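Local coordinates for protein excinuclease ABC, subunit A. (Deinococcus radiodurans, PDB 2VF7) that binds DNA and hydrolyses ATP as a zinc-containing UvrA-family member of the ABC superfamily, probably helping to recognise damaged DNA for excision repair, at residues A[529-534]-A[807-812]. The protein carries 1 engineered substitution. Numbering follows the deposited sequence.
Sequences TGVSGS and PGAGED. With ADP (adenosine-5'-diphosphate), chain D.
Pro807 opens the meeting of 807-812 with segment 529-534 only loosely, its carbonyl O lying 4.3 Å from CG2 of Val531 while its ring touches Arg815. Gly808 and the peptide that follows it carry more of the contact: CG1 of Val531 rests on this backbone, 3.8 Å from Gly808 C and equally near Ala809 N. Gly808 O faces Ser534, whose OG is 3.4 Å away and makes a very short, and so somewhat doubtful, hydrogen bond to Val531 O. With OG anti to its own carbonyl carbon and beside its backbone N (chi1 -68°), the Ser534 hydroxyl comes to Val531 O across the type II turn from Val531 to Ser534. The methyl of Ala809 meets the loop on one side, with CB 4.0 Å from CG1 of Val531 and only 3.1 Å from the carbonyl O of Ser532, a tight approach; Tyr370 also touches this side chain.

At Gly810 packing gives way to a hydrogen bond. Its N-H reaches Gly533 O over 2.8 Å and almost straight (170°), although the donor stands 44° out of the carbonyl plane. The neighbouring Ala809 CA adds a CA-H...O contact to the same oxygen. Gly810 O, in turn, receives ND2 of Asn512, a residue of the ADP site that also binds Ser534 O.

Residues 530-534 form the first part of the Walker A P-loop, which follows strand 525-529 and runs on into helix 536-551 with Lys536 and Ser537. Gly533 is gripped at both polar ends: its N-H donates to O1B of the ADP beta-phosphate at 2.8 Å, while its carbonyl accepts from Gly810. The loop after strand 801-805 thus links directly to the phosphate-binding turn, and the bond at Gly533 O probably helps set the peptide geometry beside the nucleotide.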
ATOM      1  N   THR A 529      -8.573  34.004  26.742  1.00 48.36           N
ATOM      2  CA  THR A 529      -8.699  32.686  27.326  1.00 49.15           C
ATOM      3  C   THR A 529     -10.142  32.141  27.349  1.00 49.11           C
ATOM      4  O   THR A 529     -11.090  32.846  27.026  1.00 49.12           O
ATOM      5  CB  THR A 529      -8.091  32.663  28.764  1.00 49.30           C
ATOM      6  OG1 THR A 529      -8.914  33.421  29.647  1.00 50.74           O
ATOM      7  CG2 THR A 529      -6.706  33.263  28.789  1.00 48.87           C
ATOM      8  N   GLY A 530     -10.297  30.880  27.749  1.00 49.22           N
ATOM      9  CA  GLY A 530     -11.590  30.202  27.682  1.00 49.46           C
ATOM     10  C   GLY A 530     -11.477  28.743  27.279  1.00 50.06           C
ATOM     11  O   GLY A 530     -10.450  28.317  26.728  1.00 49.98           O
ATOM     12  N   VAL A 531     -12.535  27.984  27.574  1.00 50.47           N
ATOM     13  CA  VAL A 531     -12.701  26.550  27.242  1.00 51.02           C
ATOM     14  C   VAL A 531     -12.574  26.278  25.723  1.00 51.81           C
ATOM     15  O   VAL A 531     -12.782  27.188  24.909  1.00 51.81           O
ATOM     16  CB  VAL A 531     -14.089  26.061  27.822  1.00 51.36           C
ATOM     17  CG1 VAL A 531     -14.861  25.158  26.877  1.00 51.70           C
ATOM     18  CG2 VAL A 531     -13.933  25.440  29.210  1.00 50.32           C
ATOM     19  N   SER A 532     -12.215  25.044  25.337  1.00 52.46           N
ATOM     20  CA  SER A 532     -12.143  24.680  23.921  1.00 52.78           C
ATOM     21  C   SER A 532     -13.542  24.761  23.335  1.00 52.83           C
ATOM     22  O   SER A 532     -14.508  24.305  23.948  1.00 52.82           O
ATOM     23  CB  SER A 532     -11.588  23.276  23.712  1.00 52.77           C
ATOM     24  OG  SER A 532     -10.477  23.025  24.554  1.00 55.38           O
ATOM     25  N   GLY A 533     -13.648  25.346  22.148  1.00 52.81           N
ATOM     26  CA  GLY A 533     -14.950  25.526  21.506  1.00 52.75           C
ATOM     27  C   GLY A 533     -15.755  26.698  22.042  1.00 52.25           C
ATOM     28  O   GLY A 533     -16.923  26.856  21.688  1.00 51.97           O
ATOM     29  N   SER A 534     -15.125  27.510  22.893  1.00 52.32           N
ATOM     30  CA  SER A 534     -15.716  28.750  23.425  1.00 52.11           C
ATOM     31  C   SER A 534     -15.988  29.779  22.348  1.00 52.35           C
ATOM     32  O   SER A 534     -17.123  30.217  22.191  1.00 52.98           O
ATOM     33  CB  SER A 534     -14.787  29.383  24.448  1.00 52.05           C
ATOM     34  OG  SER A 534     -14.714  28.582  25.603  1.00 52.80           O
ATOM     35  N   PRO A 807     -18.942  30.772  28.832  1.00 55.47           N
ATOM     36  CA  PRO A 807     -18.949  29.806  29.938  1.00 55.42           C
ATOM     37  C   PRO A 807     -18.399  28.454  29.482  1.00 55.61           C
ATOM     38  O   PRO A 807     -17.338  28.031  29.940  1.00 55.87           O
ATOM     39  CB  PRO A 807     -20.435  29.693  30.310  1.00 55.42           C
ATOM     40  CG  PRO A 807     -21.052  30.932  29.823  1.00 55.17           C
ATOM     41  CD  PRO A 807     -20.279  31.322  28.573  1.00 55.65           C
ATOM     42  N   GLY A 808     -19.095  27.806  28.554  1.00 55.87           N
ATOM     43  CA  GLY A 808     -18.677  26.508  28.041  1.00 55.81           C
ATOM     44  C   GLY A 808     -18.341  26.547  26.567  1.00 56.08           C
ATOM     45  O   GLY A 808     -17.909  27.567  26.042  1.00 56.13           O
ATOM     46  N   ALA A 809     -18.544  25.418  25.904  1.00 56.36           N
ATOM     47  CA  ALA A 809     -18.254  25.291  24.500  1.00 56.70           C
ATOM     48  C   ALA A 809     -19.530  25.390  23.688  1.00 57.04           C
ATOM     49  O   ALA A 809     -20.611  25.129  24.204  1.00 57.11           O
ATOM     50  CB  ALA A 809     -17.579  23.971  24.247  1.00 56.97           C
ATOM     51  N   GLY A 810     -19.391  25.764  22.416  1.00 57.46           N
ATOM     52  CA  GLY A 810     -20.497  25.758  21.453  1.00 58.20           C
ATOM     53  C   GLY A 810     -21.670  26.646  21.823  1.00 58.67           C
ATOM     54  O   GLY A 810     -21.504  27.853  22.003  1.00 58.80           O
ATOM     55  N   GLU A 811     -22.857  26.042  21.930  1.00 59.13           N
ATOM     56  CA  GLU A 811     -24.082  26.752  22.329  1.00 59.41           C
ATOM     57  C   GLU A 811     -23.993  27.259  23.769  1.00 59.19           C
ATOM     58  O   GLU A 811     -24.544  28.316  24.110  1.00 59.23           O
ATOM     59  CB  GLU A 811     -25.308  25.849  22.150  1.00 59.58           C
ATOM     60  CG  GLU A 811     -26.136  26.139  20.888  1.00 61.26           C
ATOM     61  CD  GLU A 811     -27.472  26.846  21.175  0.80 62.90           C
ATOM     62  OE1 GLU A 811     -28.166  26.463  22.148  1.00 63.69           O
ATOM     63  OE2 GLU A 811     -27.844  27.775  20.414  1.00 63.42           O
ATOM     64  N   ASP A 812     -23.276  26.502  24.597  1.00 58.95           N
ATOM     65  CA  ASP A 812     -23.054  26.840  26.001  1.00 58.74           C
ATOM     66  C   ASP A 812     -21.993  27.950  26.221  1.00 58.69           C
ATOM     67  O   ASP A 812     -21.826  28.430  27.345  1.00 58.56           O
ATOM     68  CB  ASP A 812     -22.682  25.569  26.788  1.00 58.90           C
ATOM     69  CG  ASP A 812     -23.837  24.549  26.873  1.00 58.90           C
ATOM     70  OD1 ASP A 812     -23.622  23.373  26.481  1.00 57.90           O
ATOM     71  OD2 ASP A 812     -24.945  24.915  27.336  1.00 56.26           O
TER
HETATM   72  PB  ADP D 901     -12.059  27.837  20.417  1.00 44.43           P
HETATM   73  O1B ADP D 901     -11.677  26.384  20.534  1.00 43.63           O
HETATM   74  O2B ADP D 901     -11.213  28.674  19.500  1.00 43.89           O
HETATM   75  O3B ADP D 901     -12.283  28.447  21.774  1.00 43.89           O
HETATM   76  PA  ADP D 901     -13.831  28.247  18.154  1.00 44.89           P
HETATM   77  O1A ADP D 901     -13.572  27.084  17.252  1.00 46.20           O
HETATM   78  O2A ADP D 901     -13.241  29.588  17.857  1.00 44.70           O
HETATM   79  O3A ADP D 901     -13.512  27.853  19.690  1.00 44.94           O
HETATM   80  O5' ADP D 901     -15.433  28.448  18.088  1.00 48.88           O
HETATM   81  C5' ADP D 901     -16.323  27.602  18.806  1.00 50.38           C
HETATM   82  C4' ADP D 901     -17.599  27.288  18.042  1.00 52.91           C
HETATM   83  O4' ADP D 901     -17.523  27.724  16.687  1.00 54.38           O
HETATM   84  C3' ADP D 901     -17.755  25.779  17.993  1.00 55.85           C
HETATM   85  O3' ADP D 901     -19.131  25.436  18.140  1.00 56.17           O
HETATM   86  C2' ADP D 901     -17.249  25.396  16.615  1.00 56.44           C
HETATM   87  O2' ADP D 901     -17.784  24.159  16.125  1.00 57.99           O
HETATM   88  C1' ADP D 901     -17.632  26.607  15.785  1.00 55.69           C
HETATM   89  N9  ADP D 901     -16.724  26.748  14.621  1.00 55.64           N
HETATM   90  C8  ADP D 901     -15.474  27.268  14.649  1.00 56.04           C
HETATM   91  N7  ADP D 901     -14.904  27.267  13.421  1.00 55.99           N
HETATM   92  C5  ADP D 901     -15.812  26.721  12.581  1.00 56.09           C
HETATM   93  C6  ADP D 901     -15.866  26.409  11.129  1.00 56.05           C
HETATM   94  N6  ADP D 901     -14.804  26.691  10.333  1.00 56.18           N
HETATM   95  N1  ADP D 901     -16.996  25.846  10.636  1.00 55.79           N
HETATM   96  C2  ADP D 901     -18.055  25.553  11.426  1.00 55.83           C
HETATM   97  N3  ADP D 901     -18.076  25.810  12.753  1.00 56.20           N
HETATM   98  C4  ADP D 901     -17.006  26.381  13.375  1.00 55.47           C